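Local coordinates for protein aeromonas extracellular serine protease (Aeromonas sobria, PDB 3WQB) that cleaves peptide bonds after two consecutive basic residues, one of them lysine, as a secreted, calcium-binding subtilisin-type serine protease of the furin subfamily, at residues Gly217-Ile223 against Lys238-Glu242. The protein carries 1 engineered substitution. Sequence-based numbering, arbitrary orientation.
Sequences GNGFNKI and KLPFE
E242 runs from the backbone of G219 to that of G217, and its side chain can be followed atom by atom. CB lies 3.4 Å from G219 O, the same oxygen that accepts the backbone hydrogen of E242 N. With CG anti to the backbone N (chi1 -177°) and the chain extended beyond it, the carboxylate is carried along 217-219. Its carbon CD lies 4.1 Å from the methyl CG2 of I223. OE1 meets that same CG2 at 3.5 Å and is hydrogen-bonded to S181 OG. OE2 comes to 3.4 Å from G217 CA, is hydrogen-bonded to S272 OG, and takes a further hydrogen bond from a water that itself accepts from N218 N. Three bonds thus grip this buried carboxylate, which would hold its rotation.

These loops belong to the subtilisin domain: 217-221 follows the parallel-sheet strand 211-215, and N218 lies about 6 Å, side chain to side chain, from A336, the engineered residue at the predicted charge-relay serine position. N218, in its Gly-Asn-Gly setting, probably corresponds to the oxyanion-hole asparagine of subtilases; its OD1 is bonded to T335 N and its ND2 to the backbone of another protein chain.

Further along, F241 N donates to F220 O at 2.9 Å, and a second water links F220 O to L239 O. The F241 side chain crosses that of I223 at about a right angle, CE2 meeting I223 CG1 at 3.9 Å. P240 CA sits over the centre of the F220 ring, 3.8 Å from the centroid and 8° off the normal, a CH-pi contact. At that ring's edge, CZ approaches K238 O, and R267 makes a cation-pi contact with the F220 ring.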
loop_
_atom_site.group_PDB
_atom_site.type_symbol
_atom_site.label_atom_id
_atom_site.label_comp_id
_atom_site.label_asym_id
_atom_site.label_seq_id
_atom_site.Cartn_x
_atom_site.Cartn_y
_atom_site.Cartn_z
ATOM N N GLY A 217 -2.185 -3.566 2.488
ATOM C CA GLY A 217 -1.862 -4.607 3.475
ATOM C C GLY A 217 -3.032 -5.532 3.747
ATOM O O GLY A 217 -4.192 -5.189 3.470
ATOM N N ASN A 218 -2.710 -6.698 4.301
ATOM C CA ASN A 218 -3.672 -7.747 4.626
ATOM C C ASN A 218 -3.694 -8.009 6.119
ATOM O O ASN A 218 -3.782 -9.165 6.541
ATOM C CB ASN A 218 -3.291 -9.051 3.914
ATOM C CG ASN A 218 -3.250 -8.908 2.415
ATOM O OD1 ASN A 218 -3.911 -8.040 1.832
ATOM N ND2 ASN A 218 -2.496 -9.779 1.778
ATOM N N GLY A 219 -3.639 -6.939 6.908
ATOM C CA GLY A 219 -3.467 -7.071 8.348
ATOM C C GLY A 219 -4.658 -6.713 9.201
ATOM O O GLY A 219 -4.472 -6.319 10.358
ATOM N N PHE A 220 -5.881 -6.853 8.691
ATOM C CA PHE A 220 -7.016 -6.620 9.592
ATOM C C PHE A 220 -6.927 -7.452 10.867
ATOM O O PHE A 220 -7.230 -6.953 11.937
ATOM C CB PHE A 220 -8.380 -6.815 8.926
ATOM C CG PHE A 220 -9.465 -6.039 9.607
ATOM C CD1 PHE A 220 -10.131 -6.564 10.720
ATOM C CD2 PHE A 220 -9.794 -4.758 9.169
ATOM C CE1 PHE A 220 -11.118 -5.819 11.383
ATOM C CE2 PHE A 220 -10.777 -4.014 9.814
ATOM C CZ PHE A 220 -11.442 -4.546 10.926
ATOM N N ASN A 221 -6.465 -8.691 10.728
ATOM C CA ASN A 221 -6.423 -9.632 11.840
ATOM C C ASN A 221 -5.014 -10.053 12.260
ATOM O O ASN A 221 -4.738 -10.231 13.452
ATOM C CB ASN A 221 -7.255 -10.872 11.494
ATOM C CG ASN A 221 -8.696 -10.532 11.166
ATOM O OD1 ASN A 221 -9.181 -10.800 10.060
ATOM N ND2 ASN A 221 -9.387 -9.934 12.121
ATOM N N LYS A 222 -4.123 -10.228 11.285
ATOM C CA LYS A 222 -2.787 -10.735 11.576
ATOM C C LYS A 222 -1.749 -10.065 10.704
ATOM O O LYS A 222 -2.037 -9.667 9.572
ATOM C CB LYS A 222 -2.714 -12.268 11.413
ATOM C CG LYS A 222 -2.892 -12.788 9.995
ATOM C CD LYS A 222 -2.864 -14.310 9.986
ATOM C CE LYS A 222 -2.874 -14.881 8.566
ATOM N NZ LYS A 222 -2.914 -16.365 8.604
ATOM N N ILE A 223 -0.543 -9.940 11.245
ATOM C CA ILE A 223 0.604 -9.493 10.470
ATOM C C ILE A 223 1.736 -10.493 10.599
ATOM O O ILE A 223 1.813 -11.253 11.573
ATOM C CB ILE A 223 1.083 -8.071 10.867
ATOM C CG1 ILE A 223 1.492 -7.999 12.348
ATOM C CG2 ILE A 223 0.008 -7.036 10.521
ATOM C CD1 ILE A 223 2.457 -6.861 12.665
ATOM N N LYS A 238 -13.615 -4.677 17.020
ATOM C CA LYS A 238 -13.227 -5.111 15.677
ATOM C C LYS A 238 -12.556 -3.981 14.882
ATOM O O LYS A 238 -13.033 -3.544 13.832
ATOM C CB LYS A 238 -14.429 -5.698 14.937
ATOM C CG LYS A 238 -14.979 -6.959 15.601
ATOM C CD LYS A 238 -16.273 -7.419 14.946
ATOM C CE LYS A 238 -16.818 -8.686 15.605
ATOM N NZ LYS A 238 -16.016 -9.889 15.273
ATOM N N LEU A 239 -11.431 -3.519 15.415
ATOM C CA LEU A 239 -10.569 -2.538 14.763
ATOM C C LEU A 239 -9.437 -3.266 14.058
ATOM O O LEU A 239 -8.996 -4.314 14.523
ATOM C CB LEU A 239 -9.988 -1.601 15.818
ATOM C CG LEU A 239 -11.017 -0.703 16.516
ATOM C CD1 LEU A 239 -10.394 0.059 17.658
ATOM C CD2 LEU A 239 -11.644 0.264 15.530
ATOM N N PRO A 240 -8.942 -2.710 12.942
ATOM C CA PRO A 240 -7.854 -3.396 12.248
ATOM C C PRO A 240 -6.608 -3.502 13.118
ATOM O O PRO A 240 -6.266 -2.568 13.851
ATOM C CB PRO A 240 -7.583 -2.476 11.049
ATOM C CG PRO A 240 -8.031 -1.123 11.520
ATOM C CD PRO A 240 -9.275 -1.421 12.306
ATOM N N PHE A 241 -5.922 -4.633 13.034
ATOM C CA PHE A 241 -4.635 -4.744 13.692
ATOM C C PHE A 241 -3.644 -3.847 12.936
ATOM O O PHE A 241 -2.927 -3.042 13.532
ATOM C CB PHE A 241 -4.208 -6.216 13.732
ATOM C CG PHE A 241 -3.077 -6.523 14.692
ATOM C CD1 PHE A 241 -2.979 -5.897 15.936
ATOM C CD2 PHE A 241 -2.125 -7.483 14.358
ATOM C CE1 PHE A 241 -1.941 -6.222 16.820
ATOM C CE2 PHE A 241 -1.087 -7.809 15.234
ATOM C CZ PHE A 241 -1.002 -7.181 16.470
ATOM N N GLU A 242 -3.621 -3.978 11.615
ATOM C CA GLU A 242 -2.844 -3.084 10.767
ATOM C C GLU A 242 -3.713 -1.980 10.184
ATOM O O GLU A 242 -4.497 -2.205 9.266
ATOM C CB GLU A 242 -2.185 -3.883 9.655
ATOM C CG GLU A 242 -1.285 -3.087 8.752
ATOM C CD GLU A 242 -0.483 -3.986 7.878
ATOM O OE1 GLU A 242 0.631 -4.362 8.302
ATOM O OE2 GLU A 242 -0.978 -4.348 6.791
HETATM O O HOH W 1 -0.243 -6.739 5.816
HETATM O O HOH W 2 -8.952 -6.985 14.164
#